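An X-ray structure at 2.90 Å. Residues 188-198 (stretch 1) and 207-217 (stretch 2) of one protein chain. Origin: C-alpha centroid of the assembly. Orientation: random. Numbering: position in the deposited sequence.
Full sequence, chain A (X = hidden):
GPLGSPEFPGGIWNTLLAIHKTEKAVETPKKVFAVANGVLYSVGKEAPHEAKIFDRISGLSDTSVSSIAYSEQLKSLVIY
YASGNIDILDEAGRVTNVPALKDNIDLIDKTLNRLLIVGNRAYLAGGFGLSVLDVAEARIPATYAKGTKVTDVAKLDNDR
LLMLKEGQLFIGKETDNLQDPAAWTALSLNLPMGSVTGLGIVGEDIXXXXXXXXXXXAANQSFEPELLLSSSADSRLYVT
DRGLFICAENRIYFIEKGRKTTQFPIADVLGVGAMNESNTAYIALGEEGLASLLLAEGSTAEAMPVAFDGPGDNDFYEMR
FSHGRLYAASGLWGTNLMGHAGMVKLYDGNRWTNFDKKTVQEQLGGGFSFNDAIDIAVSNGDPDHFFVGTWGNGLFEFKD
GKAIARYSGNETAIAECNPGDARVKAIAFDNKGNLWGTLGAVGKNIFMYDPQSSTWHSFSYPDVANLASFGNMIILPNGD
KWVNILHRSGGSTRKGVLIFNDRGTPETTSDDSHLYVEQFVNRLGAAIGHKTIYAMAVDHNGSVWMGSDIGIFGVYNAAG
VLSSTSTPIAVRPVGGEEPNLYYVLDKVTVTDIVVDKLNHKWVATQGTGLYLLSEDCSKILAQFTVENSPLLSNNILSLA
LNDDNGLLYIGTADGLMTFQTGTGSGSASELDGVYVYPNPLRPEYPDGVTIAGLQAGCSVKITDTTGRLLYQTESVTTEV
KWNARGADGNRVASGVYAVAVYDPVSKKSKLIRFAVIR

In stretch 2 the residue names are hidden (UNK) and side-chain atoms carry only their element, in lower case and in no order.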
# COMPACT_ATOMS: atom_id res chain seq x y z
N SER A 188 -22.20 15.29 37.93
CA SER A 188 -22.46 16.71 37.64
C SER A 188 -21.30 17.55 38.16
O SER A 188 -21.13 17.70 39.37
CB SER A 188 -23.77 17.16 38.26
OG SER A 188 -24.82 16.96 37.33
N LEU A 189 -20.45 18.02 37.24
CA LEU A 189 -19.26 18.80 37.58
C LEU A 189 -19.37 20.24 37.09
O LEU A 189 -19.92 20.50 36.02
CB LEU A 189 -18.00 18.13 37.00
CG LEU A 189 -17.15 17.24 37.91
CD1 LEU A 189 -17.99 16.32 38.82
CD2 LEU A 189 -16.19 16.42 37.11
N ASN A 190 -18.83 21.18 37.87
CA ASN A 190 -18.86 22.58 37.50
C ASN A 190 -17.82 22.86 36.40
O ASN A 190 -16.72 23.35 36.67
CB ASN A 190 -18.66 23.48 38.73
CG ASN A 190 -18.72 24.97 38.44
OD1 ASN A 190 -19.72 25.49 37.89
ND2 ASN A 190 -17.66 25.70 38.79
N LEU A 191 -18.18 22.50 35.14
CA LEU A 191 -17.44 22.76 33.90
C LEU A 191 -18.30 22.31 32.72
O LEU A 191 -19.13 21.42 32.91
CB LEU A 191 -16.00 22.16 33.85
CG LEU A 191 -15.76 20.67 33.99
CD1 LEU A 191 -16.10 19.94 32.74
CD2 LEU A 191 -14.29 20.40 34.17
N PRO A 192 -18.15 22.89 31.50
CA PRO A 192 -18.97 22.40 30.36
C PRO A 192 -18.48 21.02 29.88
O PRO A 192 -17.61 20.93 29.01
CB PRO A 192 -18.80 23.50 29.31
CG PRO A 192 -17.45 24.10 29.61
CD PRO A 192 -17.24 23.99 31.09
N MET A 193 -19.04 19.95 30.46
CA MET A 193 -18.66 18.56 30.18
C MET A 193 -18.86 18.19 28.70
O MET A 193 -18.12 17.33 28.20
CB MET A 193 -19.42 17.58 31.09
CG MET A 193 -18.74 16.23 31.25
SD MET A 193 -17.04 16.24 31.94
CE MET A 193 -17.41 16.56 33.63
N GLY A 194 -19.79 18.86 28.01
CA GLY A 194 -20.04 18.65 26.59
C GLY A 194 -18.94 19.16 25.67
O GLY A 194 -18.87 18.78 24.50
N SER A 195 -18.04 20.02 26.22
CA SER A 195 -16.91 20.60 25.52
C SER A 195 -15.61 19.84 25.80
O SER A 195 -14.59 20.16 25.18
CB SER A 195 -16.74 22.06 25.90
OG SER A 195 -17.91 22.80 25.60
N VAL A 196 -15.62 18.85 26.73
CA VAL A 196 -14.42 18.11 27.13
C VAL A 196 -14.04 17.16 26.00
O VAL A 196 -14.85 16.32 25.62
CB VAL A 196 -14.54 17.36 28.49
CG1 VAL A 196 -13.26 16.60 28.82
CG2 VAL A 196 -14.91 18.31 29.63
N THR A 197 -12.81 17.34 25.46
CA THR A 197 -12.25 16.54 24.36
C THR A 197 -11.32 15.45 24.89
O THR A 197 -11.03 14.47 24.18
CB THR A 197 -11.49 17.41 23.38
OG1 THR A 197 -10.36 17.94 24.03
CG2 THR A 197 -12.33 18.50 22.78
N GLY A 198 -10.84 15.64 26.11
CA GLY A 198 -9.95 14.68 26.74
C GLY A 198 -9.83 14.82 28.23
O GLY A 198 -10.06 15.89 28.77
N UNK A 207 -7.31 15.95 35.12
CA UNK A 207 -7.38 17.15 34.26
C UNK A 207 -8.33 16.94 33.10
O UNK A 207 -8.34 15.86 32.47
c UNK A 207 -6.00 17.58 33.76
s UNK A 207 -4.86 18.08 35.07
N UNK A 208 -9.11 18.01 32.81
CA UNK A 208 -10.11 18.07 31.76
C UNK A 208 -9.80 19.14 30.75
O UNK A 208 -9.84 20.33 31.06
c UNK A 208 -12.97 15.83 35.51
c UNK A 208 -11.96 17.42 33.44
c UNK A 208 -11.51 18.32 32.32
c UNK A 208 -12.68 16.26 33.17
c UNK A 208 -13.17 15.47 34.20
c UNK A 208 -12.27 16.99 35.80
c UNK A 208 -11.77 17.78 34.76
N UNK A 209 -9.53 18.70 29.52
CA UNK A 209 -9.25 19.57 28.39
C UNK A 209 -10.51 19.82 27.63
O UNK A 209 -11.20 18.87 27.24
c UNK A 209 -7.00 18.87 25.29
c UNK A 209 -7.41 21.11 26.34
c UNK A 209 -7.94 19.69 26.14
c UNK A 209 -8.18 18.98 27.46
N UNK A 210 -10.78 21.11 27.37
CA UNK A 210 -11.94 21.60 26.65
C UNK A 210 -11.54 21.93 25.24
O UNK A 210 -10.39 22.31 24.99
c UNK A 210 -13.62 23.96 29.25
c UNK A 210 -13.04 21.64 29.51
c UNK A 210 -12.48 22.84 27.37
c UNK A 210 -13.48 22.67 28.52
N UNK A 211 -12.50 21.82 24.31
CA UNK A 211 -12.35 22.15 22.89
C UNK A 211 -11.81 23.55 22.69
O UNK A 211 -10.97 23.73 21.81
c UNK A 211 -13.68 21.99 22.18
N UNK A 212 -12.23 24.53 23.54
CA UNK A 212 -11.79 25.94 23.43
C UNK A 212 -10.36 26.20 24.00
O UNK A 212 -9.95 27.35 24.09
o UNK A 212 -11.94 26.77 26.32
o UNK A 212 -14.09 26.43 26.05
c UNK A 212 -12.95 26.68 25.60
c UNK A 212 -12.79 26.90 24.12
N UNK A 213 -9.65 25.15 24.39
CA UNK A 213 -8.29 25.29 24.90
C UNK A 213 -8.12 25.30 26.40
O UNK A 213 -7.05 24.94 26.88
N UNK A 214 -9.15 25.70 27.16
CA UNK A 214 -9.06 25.75 28.63
C UNK A 214 -8.72 24.38 29.22
O UNK A 214 -9.02 23.37 28.59
n UNK A 214 -14.46 27.94 30.83
c UNK A 214 -10.38 26.25 29.24
c UNK A 214 -11.83 28.20 29.86
c UNK A 214 -14.22 27.67 29.56
c UNK A 214 -10.55 27.76 29.17
n UNK A 214 -15.21 27.29 28.77
n UNK A 214 -12.99 27.79 29.08
N UNK A 215 -8.09 24.34 30.39
CA UNK A 215 -7.76 23.07 31.05
C UNK A 215 -8.20 23.17 32.49
O UNK A 215 -7.83 24.11 33.20
c UNK A 215 -5.95 22.24 29.52
c UNK A 215 -6.29 22.66 30.93
c UNK A 215 -5.93 21.55 31.93
N UNK A 216 -9.02 22.22 32.91
CA UNK A 216 -9.52 22.22 34.26
C UNK A 216 -8.85 21.16 35.08
O UNK A 216 -8.53 20.09 34.58
c UNK A 216 -11.76 23.37 34.03
c UNK A 216 -12.64 25.06 32.53
c UNK A 216 -12.72 25.42 34.90
c UNK A 216 -12.02 23.83 32.74
o UNK A 216 -13.58 27.06 33.43
c UNK A 216 -11.04 22.05 34.26
c UNK A 216 -12.99 25.85 33.62
c UNK A 216 -12.11 24.19 35.10
N UNK A 217 -8.58 21.47 36.33
CA UNK A 217 -7.92 20.53 37.22
C UNK A 217 -8.84 20.28 38.43
O UNK A 217 -9.55 21.19 38.89
c UNK A 217 -5.66 19.84 38.16
c UNK A 217 -6.52 22.16 38.61
c UNK A 217 -6.49 21.00 37.62

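Position 207 carries one carbon followed by one sulfur. Its CA-to-CB bond points away from stretch 1, and the nearest approach of its side chain is CB to Gly198 O, 6.7 Å. A sulfur ending directly on CB identifies Cys207.

Position 208 has one carbon, then a ring of six carbons with no further atom; ring carbons lie against Leu189 and Leu191, and Val196 CG1 sits at the ring edge. This is Phe208, its CZ 3.6 Å from Leu189 CD2 and its CD2 3.7 Å from Leu191 CD2. Met193 SD is 5.2 Å from the ring centroid, oblique to the normal.

Position 209 shows four carbons forked at the second, the pattern of leucine rather than isoleucine, which would fork at the first; the forked carbon packs near Thr197 OG1. This is Leu209, its CG 3.7 Å from Thr197 OG1. Its backbone N donates to Gly198 O (3.0 Å, 162° at the hydrogen), and its O accepts from Thr197 N at 2.8 Å.

Position 210 repeats that fork, and although its CA-to-CB bond points away overall, its two terminal carbons touch Val196 and Pro192. This is Leu210: CD1 reaches Val196 CG2 at 3.8 Å and CD2 reaches Pro192 CG at 3.8 Å.

Position 211 has a single carbon, CB, 3.8 Å from Thr197 CG2, and its N donates to Ser195 O at 2.8 Å. One carbon alone means Ala211.

Position 212 has two carbons, the second bearing two oxygens: Asp212. It makes no contact with stretch 1.

Position 213 lacks side-chain atoms and is Gly213. With phi/psi of 98/-26, a CB would jam against the preceding carbonyl O; the residue closes a type I turn begun at Leu210.

Position 214 has three carbons, a nitrogen, then a carbon carrying two nitrogens, one of them near Pro192 CG. This is Arg214; its NH2 lies 4.0 Å from Pro192 CG and forms a salt bridge with Asp212 OD2 (3.1 Å).

Position 215 has one carbon carrying two more, Val215, out of reach of stretch 1.

Position 216 has one carbon and a six-carbon ring bearing an oxygen; Leu191 CB lies over one ring face, and Leu191 CD2 is 3.6 Å from its CB. This is Tyr216.

Position 217 again has three carbons branched at the first, Val217, pointing away.

The contact, burying 601 Å² in all, joins a backbone ladder to an apolar cluster. Val196 pairs with Leu210 and Gly198 with Leu209, a one-residue register shift that marks a beta bulge. At this bulge Leu209 O receives the strong bond from Thr197 N and a weak one from Gly198 N at 3.4 Å. Beyond the strand, the loop lays Leu189 and Leu191 against Phe208, and Leu191 also bridges to Tyr216, so hydrophobic packing extends the contact past the paired backbone.

Stretch 2, residues 207-217: CFLLADGRVYV
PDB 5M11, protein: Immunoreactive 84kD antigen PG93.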